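Local coordinates for CD180 antigen (Mus musculus, PDB 3T6Q), which may cooperate with MD-1 and TLR4 to mediate the innate immune response of B cells to bacterial lipopolysaccharide, at residues P32-L38 against R55-F61; F77-L83 against A100-P104. Where two conformers were deposited one is given. Residue numbers count along the deposited sequence, not the author numbering.

Interaction 1: P32-L38 against R55-F61. With NAG (2-acetamido-2-deoxy-beta-D-glucopyranose), chain Q.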
ATOM      1  N   PRO A  32      -9.451   4.642 -34.510  1.00 38.74           N
ATOM      2  CA  PRO A  32     -10.696   4.205 -35.155  1.00 42.41           C
ATOM      3  C   PRO A  32     -11.692   3.569 -34.192  1.00 43.81           C
ATOM      4  O   PRO A  32     -11.304   2.985 -33.170  1.00 45.08           O
ATOM      5  CB  PRO A  32     -10.210   3.179 -36.196  1.00 41.77           C
ATOM      6  CG  PRO A  32      -8.913   2.677 -35.642  1.00 42.12           C
ATOM      7  CD  PRO A  32      -8.286   3.893 -35.022  1.00 40.23           C
ATOM      8  N   ASN A  33     -12.971   3.690 -34.527  1.00 42.24           N
ATOM      9  CA  ASN A  33     -14.066   3.130 -33.737  1.00 41.27           C
ATOM     10  C   ASN A  33     -14.021   1.611 -33.667  1.00 36.82           C
ATOM     11  O   ASN A  33     -14.638   0.989 -32.794  1.00 38.72           O
ATOM     12  CB  ASN A  33     -15.405   3.572 -34.329  1.00 49.39           C
ATOM     13  CG  ASN A  33     -15.712   5.037 -34.062  1.00 58.97           C
ATOM     14  OD1 ASN A  33     -15.175   5.645 -33.122  1.00 53.58           O
ATOM     15  ND2 ASN A  33     -16.591   5.610 -34.893  1.00 62.28           N
ATOM     16  N   SER A  34     -13.288   1.033 -34.608  1.00 34.26           N
ATOM     17  CA  SER A  34     -13.127  -0.401 -34.717  1.00 37.01           C
ATOM     18  C   SER A  34     -11.992  -0.970 -33.838  1.00 37.27           C
ATOM     19  O   SER A  34     -11.826  -2.180 -33.790  1.00 32.55           O
ATOM     20  CB  SER A  34     -12.807  -0.744 -36.162  1.00 32.85           C
ATOM     21  OG  SER A  34     -11.629  -0.061 -36.521  1.00 39.83           O
ATOM     22  N   THR A  35     -11.204  -0.110 -33.184  1.00 34.34           N
ATOM     23  CA  THR A  35     -10.111  -0.580 -32.292  1.00 31.37           C
ATOM     24  C   THR A  35     -10.601  -1.666 -31.338  1.00 28.20           C
ATOM     25  O   THR A  35     -11.619  -1.503 -30.655  1.00 31.35           O
ATOM     26  CB  THR A  35      -9.526   0.574 -31.461  1.00 35.42           C
ATOM     27  OG1 THR A  35      -9.079   1.600 -32.349  1.00 37.39           O
ATOM     28  CG2 THR A  35      -8.330   0.069 -30.591  1.00 27.42           C
ATOM     29  N   GLU A  36      -9.895  -2.790 -31.323  1.00 29.36           N
ATOM     30  CA  GLU A  36     -10.197  -3.879 -30.396  1.00 28.64           C
ATOM     31  C   GLU A  36      -9.178  -4.047 -29.261  1.00 26.45           C
ATOM     32  O   GLU A  36      -9.543  -4.455 -28.164  1.00 24.92           O
ATOM     33  CB  GLU A  36     -10.308  -5.177 -31.168  1.00 37.69           C
ATOM     34  CG  GLU A  36     -11.512  -5.186 -32.093  1.00 40.14           C
ATOM     35  CD  GLU A  36     -11.588  -6.405 -32.977  1.00 47.62           C
ATOM     36  OE1 GLU A  36     -10.727  -7.308 -32.858  1.00 47.70           O
ATOM     37  OE2 GLU A  36     -12.536  -6.449 -33.793  1.00 48.25           O
ATOM     38  N   CYS A  37      -7.920  -3.711 -29.519  0.50 26.20           N
ATOM     39  CA  CYS A  37      -6.857  -3.891 -28.507  0.50 28.74           C
ATOM     40  C   CYS A  37      -6.086  -2.594 -28.309  0.50 29.32           C
ATOM     41  O   CYS A  37      -5.326  -2.181 -29.182  0.50 30.08           O
ATOM     42  CB  CYS A  37      -5.912  -5.040 -28.892  0.50 30.51           C
ATOM     43  SG  CYS A  37      -6.733  -6.616 -29.236  0.50 36.14           S
ATOM     44  N   LEU A  38      -6.299  -1.962 -27.150  1.00 29.04           N
ATOM     45  CA  LEU A  38      -5.733  -0.659 -26.832  1.00 24.32           C
ATOM     46  C   LEU A  38      -4.753  -0.765 -25.635  1.00 25.08           C
ATOM     47  O   LEU A  38      -5.151  -1.105 -24.515  1.00 23.77           O
ATOM     48  CB  LEU A  38      -6.854   0.350 -26.513  1.00 26.29           C
ATOM     49  CG  LEU A  38      -6.322   1.806 -26.431  1.00 25.13           C
ATOM     50  CD1 LEU A  38      -5.567   2.199 -27.691  1.00 29.21           C
ATOM     51  CD2 LEU A  38      -7.404   2.822 -26.102  1.00 26.93           C
ATOM     52  N   ARG A  55     -16.927   5.882 -27.252  1.00 28.46           N
ATOM     53  CA  ARG A  55     -16.974   5.570 -28.683  1.00 31.65           C
ATOM     54  C   ARG A  55     -16.261   4.265 -29.106  1.00 34.70           C
ATOM     55  O   ARG A  55     -16.508   3.754 -30.201  1.00 28.84           O
ATOM     56  CB  ARG A  55     -16.539   6.771 -29.523  1.00 32.89           C
ATOM     57  CG  ARG A  55     -15.065   7.012 -29.522  1.00 38.50           C
ATOM     58  CD  ARG A  55     -14.749   8.104 -30.511  1.00 41.58           C
ATOM     59  NE  ARG A  55     -13.328   8.374 -30.514  1.00 38.75           N
ATOM     60  CZ  ARG A  55     -12.457   7.746 -31.284  1.00 40.03           C
ATOM     61  NH1 ARG A  55     -11.176   8.063 -31.207  1.00 38.64           N
ATOM     62  NH2 ARG A  55     -12.873   6.809 -32.126  1.00 34.51           N
ATOM     63  N   LEU A  56     -15.407   3.709 -28.228  1.00 30.66           N
ATOM     64  CA  LEU A  56     -14.636   2.489 -28.524  1.00 32.20           C
ATOM     65  C   LEU A  56     -15.455   1.232 -28.157  1.00 33.57           C
ATOM     66  O   LEU A  56     -15.182   0.504 -27.173  1.00 29.43           O
ATOM     67  CB  LEU A  56     -13.255   2.525 -27.822  1.00 28.52           C
ATOM     68  CG  LEU A  56     -12.396   3.723 -28.207  1.00 32.31           C
ATOM     69  CD1 LEU A  56     -11.009   3.650 -27.557  1.00 29.47           C
ATOM     70  CD2 LEU A  56     -12.259   3.897 -29.728  1.00 29.85           C
ATOM     71  N   ILE A  57     -16.485   0.982 -28.967  1.00 27.96           N
ATOM     72  CA  ILE A  57     -17.482  -0.021 -28.635  1.00 28.08           C
ATOM     73  C   ILE A  57     -16.955  -1.459 -28.827  1.00 27.84           C
ATOM     74  O   ILE A  57     -17.516  -2.407 -28.272  1.00 27.76           O
ATOM     75  CB  ILE A  57     -18.768   0.160 -29.493  1.00 29.85           C
ATOM     76  CG1 ILE A  57     -18.411   0.159 -30.983  1.00 29.93           C
ATOM     77  CG2 ILE A  57     -19.533   1.428 -29.064  1.00 31.25           C
ATOM     78  CD1 ILE A  57     -19.631   0.098 -31.891  1.00 36.28           C
ATOM     79  N   ASN A  58     -15.910  -1.600 -29.637  1.00 29.41           N
ATOM     80  CA  ASN A  58     -15.398  -2.917 -29.997  1.00 28.65           C
ATOM     81  C   ASN A  58     -14.154  -3.382 -29.195  1.00 27.03           C
ATOM     82  O   ASN A  58     -13.534  -4.377 -29.575  1.00 27.54           O
ATOM     83  CB  ASN A  58     -15.074  -2.944 -31.489  1.00 28.24           C
ATOM     84  CG  ASN A  58     -16.298  -3.280 -32.361  1.00 35.58           C
ATOM     85  OD1 ASN A  58     -17.418  -3.388 -31.890  1.00 33.56           O
ATOM     86  ND2 ASN A  58     -16.046  -3.506 -33.632  1.00 49.62           N
ATOM     87  N   LEU A  59     -13.786  -2.672 -28.120  1.00 26.60           N
ATOM     88  CA  LEU A  59     -12.607  -3.057 -27.311  1.00 25.57           C
ATOM     89  C   LEU A  59     -12.797  -4.451 -26.746  1.00 23.45           C
ATOM     90  O   LEU A  59     -13.858  -4.753 -26.152  1.00 22.89           O
ATOM     91  CB  LEU A  59     -12.370  -2.074 -26.151  1.00 23.98           C
ATOM     92  CG  LEU A  59     -11.863  -0.670 -26.506  1.00 25.57           C
ATOM     93  CD1 LEU A  59     -11.723   0.216 -25.271  1.00 24.23           C
ATOM     94  CD2 LEU A  59     -10.569  -0.738 -27.324  1.00 27.54           C
ATOM     95  N   THR A  60     -11.801  -5.318 -26.951  1.00 22.94           N
ATOM     96  CA  THR A  60     -11.777  -6.596 -26.217  1.00 22.91           C
ATOM     97  C   THR A  60     -10.646  -6.634 -25.149  1.00 22.72           C
ATOM     98  O   THR A  60     -10.693  -7.427 -24.219  1.00 24.08           O
ATOM     99  CB  THR A  60     -11.612  -7.798 -27.188  1.00 24.02           C
ATOM    100  OG1 THR A  60     -10.334  -7.721 -27.814  1.00 25.88           O
ATOM    101  CG2 THR A  60     -12.698  -7.746 -28.317  1.00 22.59           C
ATOM    102  N   PHE A  61      -9.653  -5.773 -25.311  1.00 23.74           N
ATOM    103  CA  PHE A  61      -8.462  -5.693 -24.431  1.00 24.47           C
ATOM    104  C   PHE A  61      -8.193  -4.206 -24.170  1.00 22.54           C
ATOM    105  O   PHE A  61      -7.983  -3.445 -25.104  1.00 25.60           O
ATOM    106  CB  PHE A  61      -7.220  -6.327 -25.137  1.00 22.39           C
ATOM    107  CG  PHE A  61      -5.927  -6.262 -24.310  1.00 27.83           C
ATOM    108  CD1 PHE A  61      -5.085  -5.147 -24.391  1.00 27.83           C
ATOM    109  CD2 PHE A  61      -5.589  -7.290 -23.432  1.00 28.01           C
ATOM    110  CE1 PHE A  61      -3.920  -5.068 -23.640  1.00 30.42           C
ATOM    111  CE2 PHE A  61      -4.428  -7.217 -22.664  1.00 28.66           C
ATOM    112  CZ  PHE A  61      -3.599  -6.104 -22.773  1.00 25.41           C
TER
HETATM  113  C1  NAG Q 701     -17.054   6.978 -34.818  1.00 68.00           C
HETATM  114  C2  NAG Q 701     -17.871   6.960 -36.124  1.00 72.60           C
HETATM  115  C3  NAG Q 701     -19.086   7.895 -36.173  1.00 76.71           C
HETATM  116  C4  NAG Q 701     -19.707   8.219 -34.812  1.00 76.41           C
HETATM  117  C5  NAG Q 701     -18.652   8.287 -33.709  1.00 75.27           C
HETATM  118  C6  NAG Q 701     -19.259   8.487 -32.324  1.00 67.58           C
HETATM  119  C7  NAG Q 701     -16.937   6.458 -38.311  1.00 78.46           C
HETATM  120  C8  NAG Q 701     -16.016   6.899 -39.416  1.00 74.50           C
HETATM  121  N2  NAG Q 701     -17.016   7.273 -37.255  1.00 80.73           N
HETATM  122  O3  NAG Q 701     -20.062   7.295 -37.006  1.00 80.74           O
HETATM  123  O4  NAG Q 701     -20.374   9.455 -34.894  1.00 83.65           O
HETATM  124  O5  NAG Q 701     -17.939   7.071 -33.724  1.00 64.73           O
HETATM  125  O6  NAG Q 701     -19.745   7.257 -31.843  1.00 64.27           O
HETATM  126  O7  NAG Q 701     -17.566   5.397 -38.394  1.00 70.14           O
HETATM  127  O   HOH W   1     -13.702   0.227 -30.460  1.00 32.42           O
HETATM  128  O   HOH W   2     -13.662  -4.057 -34.412  1.00 37.88           O
HETATM  129  O   HOH W   3     -10.292  -8.862 -30.310  1.00 38.32           O
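How one leucine-rich repeat is laid beside the next can be followed from Arg55 onward. The Arg55 guanidinium donates from NH2 to Asn33 OD1 at 2.8 Å and also hydrogen-bonds Leu31 O. Asn33 is N-glycosylated, its ND2 joined to NAG C1 at 1.4 Å, so the side chain holds the arginine through its oxygen and the sugar through its nitrogen. Leu56, centre of an inverse gamma turn, sends CD1 inward to Leu38 CD2, 4.0 Å away. Around Asn33 the backbones are too far apart for a direct bond (Asn33 O to Ile57 N, 4.2 Å), and water fills in: one molecule donates to Asn33 O and Thr35 O while accepting from Asn58 N. A second links Asn58 ND2 to Ser34 O and Glu36 OE2. Leu59 turns back into the core, CD2 lying 4.0 Å from both Leu38 CB and Thr35 CG2. Here direct bonding takes over. Glu36 O receives Thr60 N at 2.7 Å and Phe61 N at 3.1 Å, a bifurcated acceptor that leads into the sheet, and a third water joins Thr60 OG1 to Glu36 OE1. Finally, Phe61 O accepts Leu38 N at 3.0 Å, and Cys37 pairs with Phe61 in parallel, their side chains on the same face. Such repeat-by-repeat parallel pairing builds the concave sheet of a leucine-rich-repeat solenoid, the horseshoe fold of Toll-like receptor ectodomains.

Interaction 2: F77-L83 against A100-P104. With NAG (2-acetamido-2-deoxy-beta-D-glucopyranose), chain R.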
ATOM      1  N   PHE A  77     -17.220   2.220 -18.182  1.00 20.94           N
ATOM      2  CA  PHE A  77     -16.984   1.176 -19.222  1.00 22.22           C
ATOM      3  C   PHE A  77     -18.283   0.798 -19.923  1.00 24.37           C
ATOM      4  O   PHE A  77     -18.456  -0.341 -20.400  1.00 20.55           O
ATOM      5  CB  PHE A  77     -16.298  -0.041 -18.586  1.00 19.10           C
ATOM      6  CG  PHE A  77     -14.941   0.303 -18.033  1.00 18.72           C
ATOM      7  CD1 PHE A  77     -14.736   0.381 -16.664  1.00 22.21           C
ATOM      8  CD2 PHE A  77     -13.896   0.645 -18.902  1.00 19.26           C
ATOM      9  CE1 PHE A  77     -13.481   0.755 -16.161  1.00 21.36           C
ATOM     10  CE2 PHE A  77     -12.639   1.002 -18.402  1.00 19.17           C
ATOM     11  CZ  PHE A  77     -12.445   1.063 -17.035  1.00 18.43           C
ATOM     12  N   GLN A  78     -19.200   1.771 -19.993  1.00 27.49           N
ATOM     13  CA  GLN A  78     -20.574   1.490 -20.472  1.00 27.97           C
ATOM     14  C   GLN A  78     -20.614   0.910 -21.863  1.00 23.07           C
ATOM     15  O   GLN A  78     -21.488   0.111 -22.130  1.00 29.50           O
ATOM     16  CB  GLN A  78     -21.496   2.745 -20.405  1.00 30.59           C
ATOM     17  CG  GLN A  78     -21.040   3.891 -21.284  1.00 31.16           C
ATOM     18  CD  GLN A  78     -21.900   5.132 -21.109  1.00 31.77           C
ATOM     19  OE1 GLN A  78     -22.783   5.172 -20.252  1.00 33.54           O
ATOM     20  NE2 GLN A  78     -21.637   6.146 -21.918  1.00 38.20           N
ATOM     21  N   SER A  79     -19.692   1.304 -22.756  1.00 27.37           N
ATOM     22  CA  SER A  79     -19.767   0.839 -24.149  1.00 30.49           C
ATOM     23  C   SER A  79     -18.907  -0.381 -24.457  1.00 30.85           C
ATOM     24  O   SER A  79     -18.827  -0.809 -25.628  1.00 27.70           O
ATOM     25  CB  SER A  79     -19.381   1.937 -25.137  1.00 33.65           C
ATOM     26  OG  SER A  79     -20.189   3.096 -25.005  1.00 37.47           O
ATOM     27  N   GLN A  80     -18.230  -0.917 -23.433  1.00 26.22           N
ATOM     28  CA  GLN A  80     -17.246  -2.009 -23.618  1.00 21.49           C
ATOM     29  C   GLN A  80     -17.932  -3.370 -23.383  1.00 24.33           C
ATOM     30  O   GLN A  80     -17.508  -4.177 -22.555  1.00 22.13           O
ATOM     31  CB  GLN A  80     -16.046  -1.803 -22.650  1.00 20.89           C
ATOM     32  CG  GLN A  80     -14.983  -0.863 -23.198  1.00 22.40           C
ATOM     33  CD  GLN A  80     -15.465   0.577 -23.241  1.00 23.06           C
ATOM     34  OE1 GLN A  80     -15.736   1.176 -22.188  1.00 27.58           O
ATOM     35  NE2 GLN A  80     -15.541   1.149 -24.429  1.00 26.58           N
ATOM     36  N   HIS A  81     -19.002  -3.612 -24.136  1.00 23.53           N
ATOM     37  CA  HIS A  81     -19.803  -4.820 -24.055  1.00 26.14           C
ATOM     38  C   HIS A  81     -18.974  -6.042 -24.430  1.00 23.99           C
ATOM     39  O   HIS A  81     -19.241  -7.149 -23.950  1.00 23.41           O
ATOM     40  CB  HIS A  81     -21.024  -4.664 -25.016  1.00 28.08           C
ATOM     41  CG  HIS A  81     -22.088  -3.660 -24.531  1.00 34.26           C
ATOM     42  ND1 HIS A  81     -23.412  -3.815 -24.781  1.00 33.00           N
ATOM     43  CD2 HIS A  81     -21.970  -2.468 -23.803  1.00 39.91           C
ATOM     44  CE1 HIS A  81     -24.114  -2.798 -24.221  1.00 36.65           C
ATOM     45  NE2 HIS A  81     -23.229  -1.958 -23.637  1.00 39.46           N
ATOM     46  N   ARG A  82     -17.961  -5.849 -25.286  1.00 23.76           N
ATOM     47  CA  ARG A  82     -17.157  -6.976 -25.772  1.00 26.48           C
ATOM     48  C   ARG A  82     -15.836  -7.149 -24.962  1.00 24.83           C
ATOM     49  O   ARG A  82     -14.992  -7.958 -25.301  1.00 26.98           O
ATOM     50  CB  ARG A  82     -16.894  -6.854 -27.276  1.00 29.31           C
ATOM     51  CG  ARG A  82     -18.171  -6.815 -28.145  1.00 36.02           C
ATOM     52  CD  ARG A  82     -17.984  -7.469 -29.519  1.00 43.57           C
ATOM     53  NE  ARG A  82     -16.856  -6.886 -30.250  1.00 58.51           N
ATOM     54  CZ  ARG A  82     -15.732  -7.524 -30.600  1.00 61.04           C
ATOM     55  NH1 ARG A  82     -15.550  -8.821 -30.329  1.00 53.95           N
ATOM     56  NH2 ARG A  82     -14.773  -6.851 -31.237  1.00 49.57           N
ATOM     57  N   LEU A  83     -15.674  -6.402 -23.876  1.00 25.26           N
ATOM     58  CA  LEU A  83     -14.381  -6.374 -23.162  1.00 22.60           C
ATOM     59  C   LEU A  83     -14.063  -7.734 -22.533  1.00 21.99           C
ATOM     60  O   LEU A  83     -14.883  -8.306 -21.803  1.00 24.38           O
ATOM     61  CB  LEU A  83     -14.424  -5.322 -22.061  1.00 28.90           C
ATOM     62  CG  LEU A  83     -13.284  -4.298 -21.945  1.00 34.75           C
ATOM     63  CD1 LEU A  83     -13.095  -3.920 -20.490  1.00 23.08           C
ATOM     64  CD2 LEU A  83     -11.974  -4.635 -22.609  1.00 28.24           C
ATOM     65  N   ALA A 100     -19.497   1.199 -12.526  1.00 22.97           N
ATOM     66  CA  ALA A 100     -18.331   1.420 -13.374  1.00 24.17           C
ATOM     67  C   ALA A 100     -18.167   0.280 -14.367  1.00 24.11           C
ATOM     68  O   ALA A 100     -17.844   0.514 -15.547  1.00 23.65           O
ATOM     69  CB  ALA A 100     -17.061   1.572 -12.527  1.00 25.32           C
ATOM     70  N   LEU A 101     -18.445  -0.947 -13.910  1.00 23.03           N
ATOM     71  CA  LEU A 101     -18.307  -2.135 -14.775  1.00 26.32           C
ATOM     72  C   LEU A 101     -19.647  -2.686 -15.306  1.00 28.54           C
ATOM     73  O   LEU A 101     -19.770  -3.892 -15.545  1.00 30.34           O
ATOM     74  CB  LEU A 101     -17.566  -3.245 -14.003  1.00 24.58           C
ATOM     75  CG  LEU A 101     -16.078  -3.016 -13.699  1.00 25.18           C
ATOM     76  CD1 LEU A 101     -15.586  -4.047 -12.682  1.00 23.75           C
ATOM     77  CD2 LEU A 101     -15.303  -3.114 -15.008  1.00 26.51           C
ATOM     78  N   SER A 102     -20.629  -1.809 -15.521  1.00 29.63           N
ATOM     79  CA  SER A 102     -21.951  -2.225 -16.029  1.00 30.75           C
ATOM     80  C   SER A 102     -21.861  -2.712 -17.475  1.00 30.35           C
ATOM     81  O   SER A 102     -22.550  -3.636 -17.862  1.00 34.99           O
ATOM     82  CB  SER A 102     -22.972  -1.073 -15.900  1.00 36.04           C
ATOM     83  OG  SER A 102     -22.618   0.021 -16.780  1.00 44.51           O
ATOM     84  N   GLY A 103     -20.999  -2.075 -18.259  1.00 28.88           N
ATOM     85  CA  GLY A 103     -20.793  -2.382 -19.662  1.00 25.77           C
ATOM     86  C   GLY A 103     -20.227  -3.774 -19.959  1.00 29.25           C
ATOM     87  O   GLY A 103     -20.838  -4.551 -20.712  1.00 27.59           O
ATOM     88  N   PRO A 104     -19.059  -4.109 -19.384  1.00 27.27           N
ATOM     89  CA  PRO A 104     -18.393  -5.387 -19.736  1.00 28.11           C
ATOM     90  C   PRO A 104     -18.897  -6.633 -18.988  1.00 31.95           C
ATOM     91  O   PRO A 104     -18.174  -7.227 -18.153  1.00 28.40           O
ATOM     92  CB  PRO A 104     -16.920  -5.118 -19.415  1.00 27.50           C
ATOM     93  CG  PRO A 104     -16.909  -3.963 -18.470  1.00 27.68           C
ATOM     94  CD  PRO A 104     -18.193  -3.210 -18.593  1.00 27.35           C
TER
HETATM   95  C1  NAG R 702     -22.453  11.008 -19.257  1.00 47.57           C
HETATM   96  C2  NAG R 702     -23.315  11.173 -20.523  1.00 42.35           C
HETATM   97  C3  NAG R 702     -24.082  12.513 -20.478  1.00 46.25           C
HETATM   98  C4  NAG R 702     -24.692  12.843 -19.106  1.00 49.12           C
HETATM   99  C5  NAG R 702     -23.590  12.694 -18.064  1.00 51.46           C
HETATM  100  C6  NAG R 702     -23.967  13.074 -16.638  1.00 53.64           C
HETATM  101  C7  NAG R 702     -22.375   9.789 -22.355  1.00 40.76           C
HETATM  102  C8  NAG R 702     -21.537   9.707 -23.588  1.00 40.46           C
HETATM  103  N2  NAG R 702     -22.525  10.987 -21.745  1.00 40.22           N
HETATM  104  O3  NAG R 702     -25.150  12.438 -21.384  1.00 58.35           O
HETATM  105  O4  NAG R 702     -25.256  14.144 -19.112  1.00 57.87           O
HETATM  106  O5  NAG R 702     -23.199  11.342 -18.087  1.00 45.27           O
HETATM  107  O6  NAG R 702     -24.878  12.131 -16.153  1.00 50.12           O
HETATM  108  O7  NAG R 702     -22.897   8.740 -21.967  1.00 37.22           O
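Away from its parallel sheet, a leucine-rich-repeat solenoid is closed by turns that nest one upon another around a core of apolar side chains, and 77-83 against 100-104 illustrates this in the second and third repeats. Two type I beta turns, Phe77 to Gln80 and Gln80 to Leu83, fold the first segment into a shallow, curved seat. Gly103 and Pro104 occupy it. Gly103 lies so close, with its CA 3.2 Å from Phe77 O in a CA-H...O contact, that a beta carbon here would run into that carbonyl and into Gln78 C. The absence of a side chain is what lets the two backbones approach. Its own carbonyl is met by another such contact, His81 CA to Gly103 O at 3.5 Å. Beside it the Pro104 ring is the bump: CD rests 3.7 Å from Phe77 CB, CB rests 3.6 Å from Leu83 CB, and CA sits 3.2 Å from Gln80 O, so the ring wedges between Phe77 and Leu83. Phe77 in turn projects toward the second segment. Its N donates to Ala100 O at 3.2 Å, and its CD1 reaches Leu101 CD2 at 3.9 Å. The ring of Phe53, one 24-residue repeat earlier, meets that of Phe77 with nearly parallel planes, consistent with the phenylalanine spine of this fold. Out on the surface the seat ends in polar chemistry: Gln78 NE2 donates to O7 of the N-acetylglucosamine carried by Asn50, at 2.9 Å.

Both contacts join segments of successive 24-residue repeats, and Leu56, Gln80 and Pro104 take equivalent positions in them. Interaction 1 runs into the concave sheet and is only partly buried: backbone bonds pair its strand end and waters bridge its outer polar atoms, over a leucine core. Interaction 2 lies in the turns leading up to the sheet strands, is largely buried, and relies on shape, with a single backbone hydrogen bond. The two are neighbours, centres about 12 Å apart. Gln80 NE2 probably donates to Leu56 O at 2.8 Å, an amide placed where the other two repeats carry apolar side chains, while a long, weak ion pair, Glu36 OE2 to Arg82 NH2 at 3.4 Å, joins them nearer the surface.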